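Local coordinates for choline/ethanolamine kinase family protein (Mesorhizobium loti, PDB 3DXQ) that probably transfers a phosphate group to ethanolamine or a related amino alcohol, as a member of the choline/ethanolamine kinase family, at residues F128-M133 against K247-L252; E58-R63 against V123-F128. One frame throughout, in Å; residues are numbered along the deposited sequence.

Contact 1 of 2, residues F128-M133 against K247-L252; sequences FELFAM and KAMCDL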
# COMPACT_ATOMS: atom_id res chain seq x y z
N PHE A 128 -11.24 -6.26 1.93
CA PHE A 128 -10.82 -4.91 2.31
C PHE A 128 -12.08 -4.09 2.53
O PHE A 128 -12.92 -4.00 1.66
CB PHE A 128 -9.94 -4.30 1.22
CG PHE A 128 -9.34 -2.97 1.59
CD1 PHE A 128 -8.19 -2.91 2.36
CD2 PHE A 128 -9.95 -1.78 1.19
CE1 PHE A 128 -7.64 -1.68 2.72
CE2 PHE A 128 -9.40 -0.56 1.53
CZ PHE A 128 -8.24 -0.51 2.30
N GLU A 129 -12.21 -3.51 3.72
CA GLU A 129 -13.42 -2.76 4.10
C GLU A 129 -13.08 -1.29 4.29
O GLU A 129 -12.81 -0.84 5.41
CB GLU A 129 -14.03 -3.34 5.39
CG GLU A 129 -14.51 -4.81 5.28
CD GLU A 129 -15.81 -4.95 4.52
OE1 GLU A 129 -16.50 -3.93 4.34
OE2 GLU A 129 -16.15 -6.09 4.11
N LEU A 130 -13.10 -0.54 3.19
CA LEU A 130 -12.70 0.87 3.20
C LEU A 130 -13.56 1.73 4.14
O LEU A 130 -13.03 2.41 5.03
CB LEU A 130 -12.71 1.43 1.78
CG LEU A 130 -12.49 2.94 1.62
CD1 LEU A 130 -11.27 3.44 2.43
CD2 LEU A 130 -12.33 3.27 0.15
N PHE A 131 -14.87 1.69 3.95
CA PHE A 131 -15.77 2.52 4.73
C PHE A 131 -16.10 1.99 6.10
O PHE A 131 -16.53 2.75 6.97
CB PHE A 131 -17.04 2.80 3.94
CG PHE A 131 -16.77 3.59 2.72
CD1 PHE A 131 -16.59 4.96 2.81
CD2 PHE A 131 -16.62 2.97 1.49
CE1 PHE A 131 -16.29 5.71 1.70
CE2 PHE A 131 -16.33 3.72 0.36
CZ PHE A 131 -16.16 5.10 0.46
N ALA A 132 -15.91 0.69 6.30
CA ALA A 132 -16.05 0.13 7.64
C ALA A 132 -14.96 0.79 8.49
O ALA A 132 -15.24 1.42 9.53
CB ALA A 132 -15.89 -1.37 7.63
N MSE A 133 -13.72 0.68 8.01
CA MSE A 133 -12.59 1.28 8.72
C MSE A 133 -12.77 2.78 8.95
O MSE A 133 -12.49 3.27 10.04
CB MSE A 133 -11.28 1.02 7.97
CG MSE A 133 -10.86 -0.42 8.04
SE MSE A 133 -9.18 -0.73 7.11
CE MSE A 133 -9.48 -2.72 6.51
N LYS A 247 -7.71 8.01 -4.65
CA LYS A 247 -6.68 8.95 -4.23
C LYS A 247 -7.20 9.73 -3.02
O LYS A 247 -6.53 9.82 -2.00
CB LYS A 247 -6.31 9.93 -5.34
CG LYS A 247 -5.23 9.50 -6.32
CD LYS A 247 -5.17 10.50 -7.47
CE LYS A 247 -3.76 10.80 -7.93
NZ LYS A 247 -3.72 11.62 -9.19
N ALA A 248 -8.42 10.26 -3.12
CA ALA A 248 -8.99 11.05 -2.03
C ALA A 248 -9.27 10.19 -0.80
O ALA A 248 -8.88 10.55 0.30
CB ALA A 248 -10.28 11.78 -2.49
N MSE A 249 -9.93 9.05 -0.98
CA MSE A 249 -10.28 8.19 0.15
C MSE A 249 -9.08 7.60 0.85
O MSE A 249 -9.12 7.38 2.05
CB MSE A 249 -11.19 7.05 -0.30
CG MSE A 249 -12.59 7.46 -0.68
SE MSE A 249 -13.37 8.78 0.55
CE MSE A 249 -15.20 8.37 0.27
N CYS A 250 -8.03 7.32 0.09
CA CYS A 250 -6.78 6.81 0.63
C CYS A 250 -6.17 7.79 1.60
O CYS A 250 -5.83 7.45 2.72
CB CYS A 250 -5.81 6.55 -0.52
SG CYS A 250 -4.34 5.69 -0.03
N ASP A 251 -6.06 9.04 1.19
CA ASP A 251 -5.58 10.09 2.09
C ASP A 251 -6.47 10.23 3.31
O ASP A 251 -5.97 10.41 4.43
CB ASP A 251 -5.53 11.45 1.38
CG ASP A 251 -4.18 11.75 0.75
OD1 ASP A 251 -3.15 11.21 1.20
OD2 ASP A 251 -4.14 12.58 -0.18
N LEU A 252 -7.78 10.16 3.12
CA LEU A 252 -8.71 10.32 4.24
C LEU A 252 -8.53 9.22 5.28
O LEU A 252 -8.51 9.49 6.48
CB LEU A 252 -10.16 10.31 3.74
CG LEU A 252 -11.22 10.53 4.82
CD1 LEU A 252 -11.07 11.88 5.46
CD2 LEU A 252 -12.59 10.39 4.23

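Contact 2 of 2, residues E58-R63 against V123-F128; sequences EAVAAR and VFPFRF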
# COMPACT_ATOMS: atom_id res chain seq x y z
N GLU A 58 -0.77 -12.04 6.34
CA GLU A 58 0.43 -11.78 5.55
C GLU A 58 1.02 -13.05 5.00
O GLU A 58 1.37 -13.11 3.83
CB GLU A 58 1.49 -11.04 6.39
CG GLU A 58 2.66 -10.49 5.58
CD GLU A 58 3.74 -9.90 6.43
OE1 GLU A 58 3.66 -10.03 7.67
OE2 GLU A 58 4.68 -9.31 5.86
N ALA A 59 1.11 -14.08 5.83
CA ALA A 59 1.74 -15.33 5.40
C ALA A 59 1.00 -15.90 4.19
O ALA A 59 1.61 -16.23 3.17
CB ALA A 59 1.81 -16.35 6.56
N VAL A 60 -0.32 -15.99 4.30
CA VAL A 60 -1.12 -16.56 3.23
C VAL A 60 -1.05 -15.68 1.99
O VAL A 60 -0.88 -16.15 0.88
CB VAL A 60 -2.60 -16.73 3.66
CG1 VAL A 60 -3.45 -17.22 2.50
CG2 VAL A 60 -2.69 -17.67 4.87
N ALA A 61 -1.16 -14.38 2.21
CA ALA A 61 -1.14 -13.41 1.14
C ALA A 61 0.16 -13.45 0.35
O ALA A 61 0.13 -13.53 -0.88
CB ALA A 61 -1.40 -12.01 1.70
N ALA A 62 1.29 -13.41 1.05
CA ALA A 62 2.60 -13.38 0.38
C ALA A 62 2.81 -14.65 -0.42
O ALA A 62 3.34 -14.61 -1.52
CB ALA A 62 3.75 -13.18 1.39
N ARG A 63 2.40 -15.80 0.13
CA ARG A 63 2.58 -17.05 -0.60
C ARG A 63 1.78 -17.05 -1.88
O ARG A 63 2.27 -17.47 -2.91
CB ARG A 63 2.22 -18.25 0.24
CG ARG A 63 3.25 -18.58 1.31
CD ARG A 63 3.21 -20.05 1.69
NE ARG A 63 4.11 -20.35 2.80
CZ ARG A 63 3.84 -20.15 4.08
NH1 ARG A 63 2.67 -19.63 4.46
NH2 ARG A 63 4.74 -20.46 5.01
N VAL A 123 -5.69 -15.90 -4.22
CA VAL A 123 -6.90 -15.81 -3.40
C VAL A 123 -6.51 -15.31 -2.02
O VAL A 123 -5.77 -16.00 -1.32
CB VAL A 123 -7.57 -17.17 -3.20
CG1 VAL A 123 -8.69 -17.05 -2.15
CG2 VAL A 123 -8.11 -17.70 -4.52
N PHE A 124 -6.99 -14.13 -1.63
CA PHE A 124 -6.71 -13.56 -0.31
C PHE A 124 -7.94 -13.76 0.56
O PHE A 124 -9.05 -13.55 0.11
CB PHE A 124 -6.35 -12.07 -0.37
CG PHE A 124 -5.10 -11.74 -1.18
CD1 PHE A 124 -4.11 -12.69 -1.43
CD2 PHE A 124 -4.88 -10.43 -1.61
CE1 PHE A 124 -2.94 -12.35 -2.14
CE2 PHE A 124 -3.74 -10.07 -2.31
CZ PHE A 124 -2.76 -11.04 -2.58
N PRO A 125 -7.73 -14.16 1.83
CA PRO A 125 -8.84 -14.57 2.70
C PRO A 125 -9.74 -13.46 3.20
O PRO A 125 -10.90 -13.72 3.50
CB PRO A 125 -8.13 -15.18 3.91
CG PRO A 125 -6.84 -14.49 3.96
CD PRO A 125 -6.44 -14.22 2.54
N PHE A 126 -9.22 -12.25 3.33
CA PHE A 126 -10.01 -11.18 3.91
C PHE A 126 -10.43 -10.14 2.88
O PHE A 126 -9.80 -9.97 1.86
CB PHE A 126 -9.25 -10.55 5.08
CG PHE A 126 -8.91 -11.55 6.17
CD1 PHE A 126 -9.84 -12.49 6.61
CD2 PHE A 126 -7.66 -11.52 6.79
CE1 PHE A 126 -9.52 -13.40 7.62
CE2 PHE A 126 -7.34 -12.43 7.81
CZ PHE A 126 -8.27 -13.36 8.22
N ARG A 127 -11.54 -9.49 3.18
CA ARG A 127 -12.14 -8.49 2.32
C ARG A 127 -11.67 -7.13 2.83
O ARG A 127 -11.68 -6.89 4.03
CB ARG A 127 -13.67 -8.63 2.41
CG ARG A 127 -14.50 -7.56 1.71
CD ARG A 127 -14.52 -7.76 0.21
NE ARG A 127 -15.36 -6.75 -0.46
CZ ARG A 127 -14.95 -5.55 -0.89
NH1 ARG A 127 -13.69 -5.14 -0.73
NH2 ARG A 127 -15.82 -4.74 -1.49
N PHE A 128 -11.24 -6.26 1.93
CA PHE A 128 -10.82 -4.91 2.31
C PHE A 128 -12.08 -4.09 2.53
O PHE A 128 -12.92 -4.00 1.66
CB PHE A 128 -9.94 -4.30 1.22
CG PHE A 128 -9.34 -2.97 1.59
CD1 PHE A 128 -8.19 -2.91 2.36
CD2 PHE A 128 -9.95 -1.78 1.19
CE1 PHE A 128 -7.64 -1.68 2.72
CE2 PHE A 128 -9.40 -0.56 1.53
CZ PHE A 128 -8.24 -0.51 2.30

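Contact 1 of 2, residues F128-M133 against K247-L252
Phe131 turns the rim of its ring, not a face, to the end of Met249, which is modelled as selenomethionine. The methyl CE of Met249 lies close to the ring plane, at the edge formed by CE1 and CZ of Phe131. Two torsions of Met249 bring CE there: CG stands anti to the carbonyl carbon, and a bend at chi2 (-43°) folds the chain over. The two side chains run at about a right angle. One face of the Phe131 ring is taken by its own neighbour, as CG of Leu130 sits 4.1 Å above the plane, offset toward the rim. The side chain of Leu130 meets that of Met249 at a similar angle, and its branch CD2 reaches CB of Met249 at 4.0 Å. A long, flexible, apolar chain suits position 249, since it can serve the leucine at its root and the aromatic edge at its tip. The contact is buried and wholly apolar. It joins the first turn of helix 130-141, which follows Glu129 at the N-cap position, to the middle of helix 237-263. Helix 152-167 closes the group, with Ala159 and Val162 touching Met249 and Arg163 touching Phe131.

Contact 2 of 2, residues E58-R63 against V123-F128
Phe124 lays one face of its ring against Ala61, whose CB lies 4.1 Å above the ring plane, offset toward the rim. The fold is that of the protein-kinase-like phosphotransferases, and helix 55-67, which packs beside the five-stranded antiparallel sheet, probably corresponds to helix C of the protein kinases. Phe124 comes from the irregular segment between helices 106-118 and 130-141. Its CG is anti to the carbonyl carbon (chi1 -61°), which swings the ring to the helix. There CD1 of Phe124 is 4.0 Å from CA of Ala61, and CE1 of Phe124 is 3.5 Å from the carbonyl O of Ala61. The methyl of an alanine suits this place because it is short enough to let the broad ring approach the helix backbone itself. Putting an alanine in place of Phe124 would probably open a gap over CA and CB of Ala61, leaving the touch of Val60 on Pro125 and the bond between Val123 and Glu64 to hold the segment to the helix. Ser200 touches both residues, and Met202 of strand 201-203 also packs on Phe124. Nearby, the backbone N of Val123 is hydrogen-bonded to OE1 of Glu64, one helical turn beyond Val60. At the more exposed margin of the contact, CG1 of Val60 meets CD of Pro125 at 4.2 Å, a branched side chain against a rigid ring, both apolar. Pro125 has an aromatic neighbour in its own segment too: its CG sits over the centre of the Phe126 ring, 4.1 Å above the plane.

From the N terminus the chain forms helix 3-10 and three strands of the five-stranded sheet before helix 55-67, then adds strands 74-77 and 84-87 and runs on through helices 97-102 and 106-118 before contact 2 closes the loop. Contact 1 opens a few residues later, at Leu130 and Phe131, the two segments overlapping at Phe128, and closes a longer loop when helix 237-263 returns. The two loops therefore follow in series, neither nested nor crossed, with their centres about 19 Å apart. Contact 2 ties the helix beside the sheet to the connection leading into helix 130-141, while contact 1 fastens that helix within the mainly helical lobe.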